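RRNA adenine N-6-methyltransferase (Saccharopolyspora erythraea, PDB 6NVM) dimethylates the N6 of one adenine in 23S rRNA with S-adenosyl-L-methionine as methyl donor, lowering ribosome affinity for macrolide, lincosamide and streptogramin B antibiotics. Local coordinates at residues A66-A77 / P131-A140; F52-A63 / G80-R91. All coordinates share one frame; numbering follows the deposited sequence.

Contact 1: A66-A77 / P131-A140; sequences AELRPDLPVLEA and PPEPFAFVGA
Strands 73-77 and 135-140, paired through Val74 with Ala136 and Glu76 with Val138, are neighbouring parallel strands in the central sheet of a class I methyltransferase fold. Val138 bonds through both its backbone N and its O: N donates to Leu75 O at 2.9 Å, and O accepts from Ala77 N. Ala136 is held likewise, its N by Pro73 O and its O by Leu75 N. The ladder slackens at the C-terminal end, where Ala140 N reaches Ala77 O at 3.3 Å.

One face of the pair carries Val74, Ala136 and Val138. Val138 CG2 touches Val74 CG1. The same Val138 CG2 lies 3.8 Å from Ala66 CB, in the connection arriving from helix 56-65. Leu68 CD2 and Leu72 CD2 both pack on the small CB of Ala136. Glu76 lies on this face too; its OE1 is buried but satisfied by Thr85 and Ser97.

The other face carries Leu75, Ala77 and Phe137. Leu75 turns its methyls to the Pro131 ring, with CD2 3.9 Å from Pro131 CD. At the start of its strand, Phe135 brings CD2 near Leu75 CD1. Within its own segment, Pro131 CD lies over the centre of one Phe135 ring face, 3.9 Å above the plane. Phe137 swings its CG anti to the backbone N (chi1 171°), which brings CE1 to within 3.8 Å of Ala77 CB. That methyl stands at the ring edge. Helix 146-155 covers this face through Trp152, Ile149 and Cys153.

Ala77 leads into Gly78, and both Gly78 and Ala140 are predicted to bind S-adenosyl-L-methionine. Cofactor binding at the C-terminal ends of adjacent parallel strands is characteristic of the Rossmann-like methyltransferase fold.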
# COMPACT_ATOMS: atom_id res chain seq x y z
N ALA A 66 -11.70 -2.72 3.93
CA ALA A 66 -11.40 -3.18 2.58
C ALA A 66 -12.38 -2.64 1.54
O ALA A 66 -12.14 -2.83 0.35
CB ALA A 66 -11.38 -4.70 2.56
N GLU A 67 -13.47 -2.00 1.96
CA GLU A 67 -14.44 -1.40 1.05
C GLU A 67 -14.95 -2.43 0.04
O GLU A 67 -14.85 -2.27 -1.17
CB GLU A 67 -13.82 -0.18 0.35
CG GLU A 67 -13.45 0.91 1.35
CD GLU A 67 -12.91 2.17 0.71
OE1 GLU A 67 -12.19 2.07 -0.31
OE2 GLU A 67 -13.21 3.26 1.24
N LEU A 68 -15.52 -3.50 0.59
CA LEU A 68 -15.98 -4.63 -0.19
C LEU A 68 -17.44 -4.44 -0.60
O LEU A 68 -18.18 -3.64 -0.03
CB LEU A 68 -15.82 -5.92 0.60
CG LEU A 68 -14.41 -6.19 1.13
CD1 LEU A 68 -14.42 -7.44 1.99
CD2 LEU A 68 -13.42 -6.31 -0.02
N ARG A 69 -17.84 -5.19 -1.62
CA ARG A 69 -19.21 -5.15 -2.11
C ARG A 69 -19.52 -6.48 -2.77
O ARG A 69 -18.61 -7.24 -3.11
CB ARG A 69 -19.42 -4.00 -3.11
CG ARG A 69 -18.52 -4.04 -4.32
CD ARG A 69 -18.84 -2.93 -5.30
NE ARG A 69 -18.04 -3.01 -6.51
CZ ARG A 69 -16.83 -2.49 -6.66
NH1 ARG A 69 -16.26 -1.82 -5.66
NH2 ARG A 69 -16.18 -2.62 -7.81
N PRO A 70 -20.81 -6.79 -2.97
CA PRO A 70 -21.18 -8.16 -3.37
C PRO A 70 -20.66 -8.60 -4.73
O PRO A 70 -20.57 -9.81 -4.97
CB PRO A 70 -22.71 -8.13 -3.36
CG PRO A 70 -23.07 -6.99 -2.49
CD PRO A 70 -21.99 -5.97 -2.67
N ASP A 71 -20.32 -7.68 -5.64
CA ASP A 71 -19.83 -8.09 -6.94
C ASP A 71 -18.31 -8.03 -7.05
O ASP A 71 -17.76 -8.25 -8.14
CB ASP A 71 -20.48 -7.26 -8.05
CG ASP A 71 -19.94 -5.83 -8.15
OD1 ASP A 71 -19.15 -5.40 -7.28
OD2 ASP A 71 -20.32 -5.12 -9.11
N LEU A 72 -17.60 -7.77 -5.94
CA LEU A 72 -16.15 -7.60 -5.96
C LEU A 72 -15.45 -8.81 -5.36
O LEU A 72 -15.67 -9.11 -4.18
CB LEU A 72 -15.77 -6.33 -5.20
CG LEU A 72 -14.29 -5.93 -5.24
CD1 LEU A 72 -13.93 -5.44 -6.62
CD2 LEU A 72 -14.02 -4.85 -4.20
N PRO A 73 -14.57 -9.50 -6.09
CA PRO A 73 -13.82 -10.60 -5.48
C PRO A 73 -12.62 -10.11 -4.68
O PRO A 73 -12.10 -9.02 -4.90
CB PRO A 73 -13.38 -11.42 -6.69
CG PRO A 73 -13.19 -10.40 -7.77
CD PRO A 73 -14.26 -9.35 -7.52
N VAL A 74 -12.21 -10.94 -3.72
CA VAL A 74 -11.11 -10.63 -2.82
C VAL A 74 -10.05 -11.72 -2.94
O VAL A 74 -10.38 -12.90 -3.01
CB VAL A 74 -11.59 -10.51 -1.36
CG1 VAL A 74 -10.41 -10.29 -0.40
CG2 VAL A 74 -12.61 -9.40 -1.22
N LEU A 75 -8.78 -11.31 -2.95
CA LEU A 75 -7.67 -12.22 -2.75
C LEU A 75 -7.08 -11.97 -1.37
O LEU A 75 -6.91 -10.82 -0.96
CB LEU A 75 -6.59 -12.04 -3.83
CG LEU A 75 -6.78 -12.83 -5.12
CD1 LEU A 75 -8.07 -12.44 -5.82
CD2 LEU A 75 -5.59 -12.63 -6.05
N GLU A 76 -6.79 -13.05 -0.64
CA GLU A 76 -6.26 -12.95 0.71
C GLU A 76 -4.96 -13.72 0.84
O GLU A 76 -4.82 -14.83 0.32
CB GLU A 76 -7.26 -13.48 1.76
CG GLU A 76 -6.75 -13.33 3.19
CD GLU A 76 -7.65 -13.98 4.23
OE1 GLU A 76 -8.41 -14.91 3.87
OE2 GLU A 76 -7.60 -13.56 5.40
N ALA A 77 -4.01 -13.13 1.56
CA ALA A 77 -2.74 -13.77 1.89
C ALA A 77 -2.56 -13.74 3.40
O ALA A 77 -3.06 -12.84 4.08
CB ALA A 77 -1.56 -13.08 1.19
N PRO A 131 -6.35 -11.38 -10.80
CA PRO A 131 -7.45 -11.68 -11.72
C PRO A 131 -7.64 -10.56 -12.72
O PRO A 131 -7.34 -9.39 -12.43
CB PRO A 131 -8.67 -11.81 -10.78
CG PRO A 131 -8.31 -11.04 -9.58
CD PRO A 131 -6.82 -11.17 -9.42
N PRO A 132 -8.14 -10.87 -13.92
CA PRO A 132 -8.27 -9.83 -14.95
C PRO A 132 -9.56 -9.03 -14.84
O PRO A 132 -10.15 -8.64 -15.85
CB PRO A 132 -8.22 -10.63 -16.25
CG PRO A 132 -8.87 -11.93 -15.89
CD PRO A 132 -8.50 -12.20 -14.44
N GLU A 133 -10.00 -8.79 -13.62
CA GLU A 133 -11.19 -8.01 -13.32
C GLU A 133 -10.93 -7.22 -12.05
O GLU A 133 -9.96 -7.52 -11.34
CB GLU A 133 -12.42 -8.92 -13.15
CG GLU A 133 -12.23 -9.97 -12.06
CD GLU A 133 -13.51 -10.75 -11.75
OE1 GLU A 133 -14.60 -10.15 -11.76
OE2 GLU A 133 -13.41 -11.96 -11.48
N PRO A 134 -11.74 -6.21 -11.73
CA PRO A 134 -11.52 -5.47 -10.48
C PRO A 134 -11.57 -6.41 -9.29
O PRO A 134 -12.34 -7.37 -9.26
CB PRO A 134 -12.66 -4.45 -10.46
CG PRO A 134 -13.08 -4.31 -11.89
CD PRO A 134 -12.87 -5.67 -12.50
N PHE A 135 -10.73 -6.13 -8.29
CA PHE A 135 -10.65 -6.98 -7.11
C PHE A 135 -10.03 -6.18 -5.98
O PHE A 135 -9.49 -5.09 -6.19
CB PHE A 135 -9.84 -8.25 -7.39
CG PHE A 135 -8.35 -8.01 -7.44
CD1 PHE A 135 -7.77 -7.45 -8.56
CD2 PHE A 135 -7.54 -8.35 -6.37
CE1 PHE A 135 -6.40 -7.22 -8.62
CE2 PHE A 135 -6.16 -8.13 -6.41
CZ PHE A 135 -5.60 -7.56 -7.55
N ALA A 136 -10.11 -6.74 -4.78
CA ALA A 136 -9.46 -6.19 -3.61
C ALA A 136 -8.52 -7.23 -3.02
O ALA A 136 -8.76 -8.44 -3.11
CB ALA A 136 -10.49 -5.76 -2.55
N PHE A 137 -7.42 -6.75 -2.43
CA PHE A 137 -6.49 -7.59 -1.70
C PHE A 137 -6.60 -7.29 -0.21
O PHE A 137 -6.68 -6.12 0.18
CB PHE A 137 -5.04 -7.37 -2.15
CG PHE A 137 -4.04 -8.05 -1.28
CD1 PHE A 137 -3.75 -9.39 -1.46
CD2 PHE A 137 -3.41 -7.37 -0.25
CE1 PHE A 137 -2.83 -10.04 -0.65
CE2 PHE A 137 -2.48 -8.01 0.56
CZ PHE A 137 -2.20 -9.34 0.36
N VAL A 138 -6.60 -8.34 0.60
CA VAL A 138 -6.52 -8.22 2.06
C VAL A 138 -5.45 -9.18 2.55
O VAL A 138 -5.39 -10.32 2.09
CB VAL A 138 -7.87 -8.52 2.73
CG1 VAL A 138 -7.75 -8.42 4.24
CG2 VAL A 138 -8.94 -7.58 2.23
N GLY A 139 -4.62 -8.75 3.49
CA GLY A 139 -3.55 -9.62 3.93
C GLY A 139 -2.98 -9.24 5.27
O GLY A 139 -2.89 -8.06 5.62
N ALA A 140 -2.59 -10.26 6.03
CA ALA A 140 -1.72 -10.13 7.19
C ALA A 140 -0.34 -10.59 6.75
O ALA A 140 -0.14 -11.76 6.43
CB ALA A 140 -2.22 -10.96 8.37

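Contact 2: F52-A63 / G80-R91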
# COMPACT_ATOMS: atom_id res chain seq x y z
N PHE A 52 -0.71 -14.37 14.71
CA PHE A 52 -2.11 -14.55 14.33
C PHE A 52 -2.97 -13.57 15.11
O PHE A 52 -3.02 -13.62 16.34
CB PHE A 52 -2.56 -15.99 14.61
CG PHE A 52 -1.76 -17.02 13.87
CD1 PHE A 52 -0.49 -17.38 14.32
CD2 PHE A 52 -2.26 -17.63 12.74
CE1 PHE A 52 0.25 -18.33 13.64
CE2 PHE A 52 -1.52 -18.58 12.05
CZ PHE A 52 -0.26 -18.93 12.51
N LEU A 53 -3.63 -12.67 14.39
CA LEU A 53 -4.52 -11.70 15.01
C LEU A 53 -5.78 -12.40 15.51
O LEU A 53 -6.48 -13.05 14.73
CB LEU A 53 -4.87 -10.59 14.02
CG LEU A 53 -5.80 -9.48 14.52
CD1 LEU A 53 -5.15 -8.69 15.65
CD2 LEU A 53 -6.18 -8.56 13.37
N ARG A 54 -6.08 -12.26 16.80
CA ARG A 54 -7.24 -12.89 17.41
C ARG A 54 -8.32 -11.91 17.83
O ARG A 54 -9.45 -12.33 18.08
CB ARG A 54 -6.82 -13.72 18.63
CG ARG A 54 -5.81 -14.81 18.33
CD ARG A 54 -6.44 -15.97 17.58
NE ARG A 54 -7.46 -16.64 18.39
CZ ARG A 54 -8.20 -17.66 17.98
NH1 ARG A 54 -8.05 -18.16 16.76
NH2 ARG A 54 -9.09 -18.19 18.79
N ASP A 55 -8.01 -10.62 17.92
CA ASP A 55 -8.96 -9.63 18.42
C ASP A 55 -10.10 -9.46 17.43
O ASP A 55 -9.88 -9.08 16.27
CB ASP A 55 -8.24 -8.30 18.66
CG ASP A 55 -9.15 -7.23 19.23
OD1 ASP A 55 -9.57 -7.36 20.40
OD2 ASP A 55 -9.42 -6.24 18.51
N ARG A 56 -11.32 -9.75 17.87
CA ARG A 56 -12.46 -9.73 16.96
C ARG A 56 -12.74 -8.32 16.46
O ARG A 56 -13.14 -8.13 15.30
CB ARG A 56 -13.69 -10.32 17.64
CG ARG A 56 -13.57 -11.82 17.96
CD ARG A 56 -14.83 -12.38 18.62
NE ARG A 56 -16.02 -12.07 17.83
CZ ARG A 56 -16.43 -12.78 16.78
NH1 ARG A 56 -15.76 -13.86 16.38
NH2 ARG A 56 -17.52 -12.41 16.12
N LYS A 57 -12.55 -7.31 17.31
CA LYS A 57 -12.83 -5.94 16.91
C LYS A 57 -11.90 -5.48 15.80
O LYS A 57 -12.32 -4.80 14.86
CB LYS A 57 -12.73 -5.01 18.12
CG LYS A 57 -12.97 -3.54 17.80
CD LYS A 57 -12.79 -2.67 19.05
CE LYS A 57 -12.98 -1.20 18.74
NZ LYS A 57 -12.77 -0.34 19.94
N THR A 58 -10.62 -5.85 15.89
CA THR A 58 -9.68 -5.47 14.85
C THR A 58 -9.97 -6.21 13.55
O THR A 58 -9.92 -5.62 12.46
CB THR A 58 -8.25 -5.75 15.31
OG1 THR A 58 -8.05 -5.11 16.58
CG2 THR A 58 -7.24 -5.24 14.30
N ILE A 59 -10.30 -7.50 13.65
CA ILE A 59 -10.63 -8.27 12.46
C ILE A 59 -11.81 -7.63 11.72
O ILE A 59 -11.78 -7.48 10.49
CB ILE A 59 -10.91 -9.74 12.85
CG1 ILE A 59 -9.58 -10.39 13.27
CG2 ILE A 59 -11.56 -10.52 11.71
CD1 ILE A 59 -9.71 -11.80 13.82
N ALA A 60 -12.85 -7.23 12.46
CA ALA A 60 -13.99 -6.57 11.83
C ALA A 60 -13.57 -5.25 11.20
O ALA A 60 -14.06 -4.88 10.13
CB ALA A 60 -15.10 -6.35 12.86
N ARG A 61 -12.66 -4.53 11.85
CA ARG A 61 -12.17 -3.26 11.31
C ARG A 61 -11.47 -3.48 9.98
O ARG A 61 -11.65 -2.69 9.04
CB ARG A 61 -11.22 -2.62 12.33
CG ARG A 61 -10.68 -1.26 11.94
CD ARG A 61 -11.76 -0.21 12.02
NE ARG A 61 -11.22 1.13 11.85
CZ ARG A 61 -11.96 2.22 11.71
NH1 ARG A 61 -13.28 2.14 11.71
NH2 ARG A 61 -11.37 3.40 11.55
N ILE A 62 -10.67 -4.54 9.87
CA ILE A 62 -10.00 -4.85 8.61
C ILE A 62 -11.03 -5.09 7.51
O ILE A 62 -10.92 -4.55 6.40
CB ILE A 62 -9.08 -6.07 8.79
CG1 ILE A 62 -7.98 -5.75 9.81
CG2 ILE A 62 -8.48 -6.48 7.45
CD1 ILE A 62 -7.23 -6.97 10.31
N ALA A 63 -12.04 -5.91 7.80
CA ALA A 63 -13.03 -6.25 6.78
C ALA A 63 -13.78 -5.01 6.30
O ALA A 63 -14.02 -4.85 5.10
CB ALA A 63 -14.00 -7.30 7.32
N GLY A 80 -4.10 -17.39 8.06
CA GLY A 80 -4.04 -17.83 9.45
C GLY A 80 -5.23 -18.69 9.80
O GLY A 80 -5.54 -19.68 9.12
N GLU A 81 -5.93 -18.31 10.87
CA GLU A 81 -7.03 -19.12 11.40
C GLU A 81 -8.30 -19.02 10.56
O GLU A 81 -9.19 -19.87 10.71
CB GLU A 81 -7.35 -18.70 12.84
CG GLU A 81 -6.16 -18.77 13.79
CD GLU A 81 -5.72 -20.19 14.08
OE1 GLU A 81 -6.40 -21.14 13.62
OE2 GLU A 81 -4.68 -20.37 14.75
N GLY A 82 -8.42 -18.01 9.72
CA GLY A 82 -9.55 -17.90 8.82
C GLY A 82 -10.76 -17.17 9.35
O GLY A 82 -11.78 -17.13 8.65
N LEU A 83 -10.70 -16.58 10.55
CA LEU A 83 -11.83 -15.78 11.01
C LEU A 83 -12.01 -14.55 10.14
O LEU A 83 -13.14 -14.23 9.72
CB LEU A 83 -11.64 -15.38 12.48
CG LEU A 83 -12.71 -14.43 13.04
CD1 LEU A 83 -14.13 -14.98 12.88
CD2 LEU A 83 -12.42 -14.12 14.50
N LEU A 84 -10.92 -13.85 9.83
CA LEU A 84 -11.02 -12.74 8.89
C LEU A 84 -11.59 -13.20 7.56
O LEU A 84 -12.41 -12.50 6.95
CB LEU A 84 -9.64 -12.10 8.70
CG LEU A 84 -9.53 -11.03 7.61
CD1 LEU A 84 -10.52 -9.91 7.85
CD2 LEU A 84 -8.10 -10.50 7.53
N THR A 85 -11.17 -14.38 7.09
CA THR A 85 -11.68 -14.88 5.81
C THR A 85 -13.20 -14.97 5.82
O THR A 85 -13.86 -14.64 4.83
CB THR A 85 -11.07 -16.25 5.52
OG1 THR A 85 -9.67 -16.24 5.83
CG2 THR A 85 -11.27 -16.61 4.05
N ARG A 86 -13.78 -15.42 6.94
CA ARG A 86 -15.24 -15.50 7.05
C ARG A 86 -15.88 -14.13 6.92
O ARG A 86 -16.91 -13.97 6.25
CB ARG A 86 -15.62 -16.13 8.39
CG ARG A 86 -15.10 -17.54 8.62
CD ARG A 86 -15.32 -17.96 10.08
NE ARG A 86 -14.54 -19.15 10.45
CZ ARG A 86 -15.00 -20.39 10.49
NH1 ARG A 86 -16.27 -20.66 10.20
NH2 ARG A 86 -14.19 -21.38 10.84
N GLU A 87 -15.29 -13.12 7.57
CA GLU A 87 -15.88 -11.79 7.54
C GLU A 87 -15.73 -11.13 6.18
O GLU A 87 -16.61 -10.37 5.76
CB GLU A 87 -15.28 -10.95 8.66
CG GLU A 87 -15.58 -11.61 10.01
CD GLU A 87 -15.36 -10.70 11.20
OE1 GLU A 87 -15.32 -9.46 11.02
OE2 GLU A 87 -15.25 -11.25 12.33
N LEU A 88 -14.64 -11.42 5.46
CA LEU A 88 -14.51 -10.97 4.09
C LEU A 88 -15.55 -11.63 3.19
O LEU A 88 -16.15 -10.97 2.33
CB LEU A 88 -13.12 -11.26 3.55
CG LEU A 88 -11.94 -10.67 4.33
CD1 LEU A 88 -10.64 -11.22 3.77
CD2 LEU A 88 -11.98 -9.16 4.27
N ALA A 89 -15.76 -12.94 3.36
CA ALA A 89 -16.70 -13.67 2.53
C ALA A 89 -18.15 -13.24 2.75
O ALA A 89 -18.97 -13.40 1.85
CB ALA A 89 -16.57 -15.17 2.77
N ASP A 90 -18.46 -12.69 3.93
CA ASP A 90 -19.79 -12.15 4.18
C ASP A 90 -20.10 -10.91 3.35
O ASP A 90 -21.28 -10.58 3.16
CB ASP A 90 -19.94 -11.77 5.66
CG ASP A 90 -20.15 -12.97 6.56
OD1 ASP A 90 -20.48 -14.05 6.05
OD2 ASP A 90 -20.00 -12.80 7.79
N ARG A 91 -19.08 -10.20 2.88
CA ARG A 91 -19.25 -8.91 2.23
C ARG A 91 -18.90 -8.91 0.75
O ARG A 91 -19.46 -8.11 0.00
CB ARG A 91 -18.40 -7.86 2.95
CG ARG A 91 -18.75 -7.65 4.43
CD ARG A 91 -17.63 -6.93 5.17
NE ARG A 91 -18.05 -6.47 6.50
CZ ARG A 91 -18.12 -7.24 7.59
NH1 ARG A 91 -17.81 -8.53 7.52
NH2 ARG A 91 -18.51 -6.73 8.74
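Ile59 and Leu83 cross at about a right angle, with Ile59 CD1 meeting Leu83 CD2 at 3.6 Å. Helices 56-63 and 83-89 run with their axes 9.3 Å apart at 40°. The CG2 branch of Ile59, anti to the backbone N, lies against Leu84 CA at 3.6 Å. Ile62 also crosses Leu84 at about a right angle; its CG2 meets both leucine methyls. Small Ala63 faces Leu88, whose CD2 approaches Ala63 CA at 4.0 Å.

Glu87 lays its chain across Ile59, bringing OE1 to 3.3 Å from Ala60 CA. Arg91 NH1 donates to Glu87 O at 2.8 Å, in the guanidinium plane, which helps fix that plane. Ala63 CB then sits over one guanidinium face, offset toward its rim.

At the N-terminal end, Phe52 turns a ring edge to Gly80 CA. Arg54 NH1 meets Glu81 CG at the guanidinium edge, in plane, with the guanidinium and carboxylate planes 85° apart. Lys111 forms the salt bridge to this carboxylate.

No hydrogen bond joins the two segments. Apolar packing holds the helices together, while Arg54 with Glu81 and Arg56 with Glu87 probably add only longer-range attraction.

Overall arrangement
The segments alternate along the chain: 52-63, 66-77, 80-91, then 131-140. Helix 56-65 leads into strand 73-77, which leads into helix 83-89; strand 135-140 follows later. The centres of the two contacts lie about 14 Å apart. Contact 1 is part of the central sheet, and the helices of contact 2 cover one of its faces. The layers touch where Leu68 packs on Leu88 and Val138 on Ile62. Both contacts hold predicted S-adenosyl-L-methionine residues, Ala140 in contact 1 and Leu53 in contact 2. Together they form a helix-on-sheet part of the methyltransferase domain beside the probable cofactor site.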